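Local coordinates for alginate biosynthesis protein AlgX (Pseudomonas aeruginosa, PDB 4KNC) that takes part in O-acetylation of the exopolysaccharide alginate and protects the polymer from degradation as it crosses the periplasm, at residues H149-H154 with P247-A252. Sequence-based numbering, arbitrary orientation.
Sequences HHWTPH and PAYNFA
The phenol of Y249 pushes into the bend formed by H150, W151 and P153, and its tip comes to rest on the imidazole of H150. OH lies over the centre of one imidazole face, 3.1 Å above its plane, while CZ approaches H150 CG at 3.5 Å. The two ring planes differ by only 19° but are slid apart, so that the hydroxyl and the adjoining end of the phenol, rather than the whole ring, cover the histidine. The CB bond of Y249 points toward 149-154, and a chi1 of -43° sets CG anti to the carbonyl carbon, beside the backbone N. CD1 comes within 3.4 Å of W151 O, and P153 CD sits at the rim of the phenol, near its plane.

The indole fills the angle between the two aromatic side chains of 247-252. Its five-membered ring turns an edge toward the Y249 face in an offset edge-to-face pair, with NE1 3.9 Å from Y249 CB. Farther out, the six-membered ring reaches F251: CH2 stands 3.7 Å above the centre of the phenyl face, the planes meeting at 44°. P153 packs beside Y249, its CA 3.6 Å from Y249 O. T152 caps helix 153-169, and N250 holds the N-cap position of helix 251-259.

The polar ends are held from outside, W151 NE1 by N244 O and Y249 OH by K191 NZ. H150, the inferred proton acceptor, bonds through ND1 to D148 OD2 and lies close to S243, consistent with the Ser-His-Asp triad of SGNH hydrolases. Y249 OH, itself held by K191, thus covers one face of the imidazole and would tend to restrict its rotation beside D148 and S243, the other residues inferred to form the active site.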
ATOM      1  N   HIS A 149       5.149 -13.875  -7.267  1.00 26.61           N
ATOM      2  CA  HIS A 149       4.514 -13.397  -6.040  1.00 37.04           C
ATOM      3  C   HIS A 149       3.077 -12.876  -6.256  1.00 29.15           C
ATOM      4  O   HIS A 149       2.380 -12.566  -5.301  1.00 32.68           O
ATOM      5  CB  HIS A 149       5.387 -12.305  -5.387  1.00 26.27           C
ATOM      6  CG  HIS A 149       5.602 -11.102  -6.254  1.00 37.79           C
ATOM      7  ND1 HIS A 149       6.339 -11.148  -7.421  1.00 33.81           N
ATOM      8  CD2 HIS A 149       5.189  -9.817  -6.124  1.00 38.64           C
ATOM      9  CE1 HIS A 149       6.360  -9.946  -7.974  1.00 27.29           C
ATOM     10  NE2 HIS A 149       5.673  -9.120  -7.206  1.00 36.30           N
ATOM     11  N   HIS A 150       2.645 -12.756  -7.506  1.00 30.76           N
ATOM     12  CA  HIS A 150       1.279 -12.314  -7.792  1.00 29.97           C
ATOM     13  C   HIS A 150       0.311 -13.487  -7.737  1.00 35.20           C
ATOM     14  O   HIS A 150       0.687 -14.616  -8.062  1.00 34.70           O
ATOM     15  CB  HIS A 150       1.185 -11.661  -9.175  1.00 30.73           C
ATOM     16  CG  HIS A 150       1.963 -10.389  -9.290  1.00 28.78           C
ATOM     17  ND1 HIS A 150       3.210 -10.334  -9.879  1.00 31.18           N
ATOM     18  CD2 HIS A 150       1.688  -9.131  -8.870  1.00 30.93           C
ATOM     19  CE1 HIS A 150       3.663  -9.092  -9.821  1.00 38.97           C
ATOM     20  NE2 HIS A 150       2.764  -8.345  -9.209  1.00 30.73           N
ATOM     21  N   TRP A 151      -0.927 -13.226  -7.315  1.00 25.05           N
ATOM     22  CA  TRP A 151      -1.992 -14.192  -7.521  1.00 30.14           C
ATOM     23  C   TRP A 151      -2.296 -14.265  -9.014  1.00 28.46           C
ATOM     24  O   TRP A 151      -2.012 -13.330  -9.753  1.00 26.77           O
ATOM     25  CB  TRP A 151      -3.269 -13.840  -6.710  1.00 26.74           C
ATOM     26  CG  TRP A 151      -3.728 -12.389  -6.731  1.00 30.60           C
ATOM     27  CD1 TRP A 151      -3.489 -11.443  -7.702  1.00 26.98           C
ATOM     28  CD2 TRP A 151      -4.512 -11.730  -5.720  1.00 28.19           C
ATOM     29  NE1 TRP A 151      -4.076 -10.244  -7.355  1.00 25.82           N
ATOM     30  CE2 TRP A 151      -4.707 -10.396  -6.142  1.00 31.12           C
ATOM     31  CE3 TRP A 151      -5.054 -12.138  -4.494  1.00 24.18           C
ATOM     32  CZ2 TRP A 151      -5.420  -9.470  -5.375  1.00 27.50           C
ATOM     33  CZ3 TRP A 151      -5.751 -11.221  -3.740  1.00 27.68           C
ATOM     34  CH2 TRP A 151      -5.941  -9.903  -4.187  1.00 28.65           C
ATOM     35  N   THR A 152      -2.848 -15.383  -9.463  1.00 24.45           N
ATOM     36  CA  THR A 152      -3.407 -15.446 -10.806  1.00 25.51           C
ATOM     37  C   THR A 152      -4.746 -14.702 -10.770  1.00 36.61           C
ATOM     38  O   THR A 152      -5.257 -14.410  -9.686  1.00 33.26           O
ATOM     39  CB  THR A 152      -3.700 -16.890 -11.208  1.00 34.19           C
ATOM     40  OG1 THR A 152      -4.623 -17.475 -10.266  1.00 31.75           O
ATOM     41  CG2 THR A 152      -2.406 -17.706 -11.252  1.00 31.90           C
ATOM     42  N   PRO A 153      -5.316 -14.387 -11.947  1.00 36.45           N
ATOM     43  CA  PRO A 153      -6.681 -13.854 -11.962  1.00 31.29           C
ATOM     44  C   PRO A 153      -7.686 -14.717 -11.191  1.00 29.97           C
ATOM     45  O   PRO A 153      -8.503 -14.139 -10.494  1.00 28.72           O
ATOM     46  CB  PRO A 153      -7.013 -13.806 -13.443  1.00 30.17           C
ATOM     47  CG  PRO A 153      -5.675 -13.492 -14.069  1.00 31.28           C
ATOM     48  CD  PRO A 153      -4.667 -14.257 -13.265  1.00 34.23           C
ATOM     49  N   HIS A 154      -7.607 -16.041 -11.278  1.00 31.41           N
ATOM     50  CA  HIS A 154      -8.489 -16.907 -10.486  1.00 34.33           C
ATOM     51  C   HIS A 154      -8.338 -16.689  -8.968  1.00 34.90           C
ATOM     52  O   HIS A 154      -9.334 -16.619  -8.236  1.00 39.26           O
ATOM     53  CB  HIS A 154      -8.288 -18.379 -10.864  1.00 34.86           C
ATOM     54  CG  HIS A 154      -8.989 -18.776 -12.132  1.00 46.40           C
ATOM     55  ND1 HIS A 154     -10.337 -19.075 -12.177  1.00 43.11           N
ATOM     56  CD2 HIS A 154      -8.528 -18.933 -13.397  1.00 41.84           C
ATOM     57  CE1 HIS A 154     -10.677 -19.380 -13.417  1.00 43.98           C
ATOM     58  NE2 HIS A 154      -9.598 -19.305 -14.175  1.00 49.88           N
ATOM     59  N   PRO A 247      -4.524  -3.974 -13.337  1.00 45.76           N
ATOM     60  CA  PRO A 247      -5.474  -4.404 -14.371  1.00 46.84           C
ATOM     61  C   PRO A 247      -5.289  -5.848 -14.831  1.00 41.07           C
ATOM     62  O   PRO A 247      -6.275  -6.528 -15.084  1.00 40.64           O
ATOM     63  CB  PRO A 247      -5.184  -3.442 -15.523  1.00 46.38           C
ATOM     64  CG  PRO A 247      -4.640  -2.217 -14.852  1.00 43.85           C
ATOM     65  CD  PRO A 247      -3.825  -2.731 -13.706  1.00 45.39           C
ATOM     66  N   ALA A 248      -4.046  -6.308 -14.916  1.00 35.83           N
ATOM     67  CA  ALA A 248      -3.750  -7.650 -15.416  1.00 33.66           C
ATOM     68  C   ALA A 248      -4.463  -8.768 -14.655  1.00 36.61           C
ATOM     69  O   ALA A 248      -4.783  -9.793 -15.243  1.00 34.72           O
ATOM     70  CB  ALA A 248      -2.241  -7.901 -15.407  1.00 30.44           C
ATOM     71  N   TYR A 249      -4.698  -8.584 -13.353  1.00 33.72           N
ATOM     72  CA  TYR A 249      -5.269  -9.661 -12.558  1.00 29.16           C
ATOM     73  C   TYR A 249      -6.745  -9.420 -12.303  1.00 30.50           C
ATOM     74  O   TYR A 249      -7.438 -10.308 -11.822  1.00 30.90           O
ATOM     75  CB  TYR A 249      -4.500  -9.860 -11.249  1.00 35.86           C
ATOM     76  CG  TYR A 249      -3.014  -9.803 -11.467  1.00 36.51           C
ATOM     77  CD1 TYR A 249      -2.343 -10.855 -12.094  1.00 35.91           C
ATOM     78  CD2 TYR A 249      -2.284  -8.684 -11.090  1.00 28.43           C
ATOM     79  CE1 TYR A 249      -0.984 -10.799 -12.321  1.00 27.90           C
ATOM     80  CE2 TYR A 249      -0.915  -8.617 -11.312  1.00 30.73           C
ATOM     81  CZ  TYR A 249      -0.271  -9.675 -11.924  1.00 36.86           C
ATOM     82  OH  TYR A 249       1.092  -9.601 -12.148  1.00 36.81           O
ATOM     83  N   ASN A 250      -7.204  -8.211 -12.620  1.00 29.71           N
ATOM     84  CA  ASN A 250      -8.621  -7.863 -12.567  1.00 34.43           C
ATOM     85  C   ASN A 250      -9.281  -7.947 -11.169  1.00 31.55           C
ATOM     86  O   ASN A 250     -10.470  -8.224 -11.060  1.00 30.51           O
ATOM     87  CB  ASN A 250      -9.429  -8.685 -13.590  1.00 25.97           C
ATOM     88  CG  ASN A 250     -10.793  -8.055 -13.888  1.00 34.15           C
ATOM     89  OD1 ASN A 250     -10.869  -6.862 -14.152  1.00 31.62           O
ATOM     90  ND2 ASN A 250     -11.875  -8.849 -13.800  1.00 27.13           N
ATOM     91  N   PHE A 251      -8.515  -7.696 -10.114  1.00 30.54           N
ATOM     92  CA  PHE A 251      -9.052  -7.716  -8.750  1.00 24.08           C
ATOM     93  C   PHE A 251     -10.192  -6.706  -8.592  1.00 29.17           C
ATOM     94  O   PHE A 251     -11.265  -7.055  -8.085  1.00 28.94           O
ATOM     95  CB  PHE A 251      -7.936  -7.472  -7.732  1.00 31.91           C
ATOM     96  CG  PHE A 251      -8.390  -7.480  -6.283  1.00 31.56           C
ATOM     97  CD1 PHE A 251      -9.085  -8.561  -5.757  1.00 29.71           C
ATOM     98  CD2 PHE A 251      -8.063  -6.423  -5.436  1.00 25.85           C
ATOM     99  CE1 PHE A 251      -9.483  -8.571  -4.418  1.00 28.76           C
ATOM    100  CE2 PHE A 251      -8.442  -6.431  -4.087  1.00 35.23           C
ATOM    101  CZ  PHE A 251      -9.165  -7.510  -3.584  1.00 28.92           C
ATOM    102  N   ALA A 252      -9.990  -5.477  -9.060  1.00 28.33           N
ATOM    103  CA  ALA A 252     -11.069  -4.471  -9.012  1.00 28.69           C
ATOM    104  C   ALA A 252     -12.329  -4.895  -9.792  1.00 33.30           C
ATOM    105  O   ALA A 252     -13.453  -4.683  -9.340  1.00 30.12           O
ATOM    106  CB  ALA A 252     -10.573  -3.136  -9.514  1.00 27.92           C
TER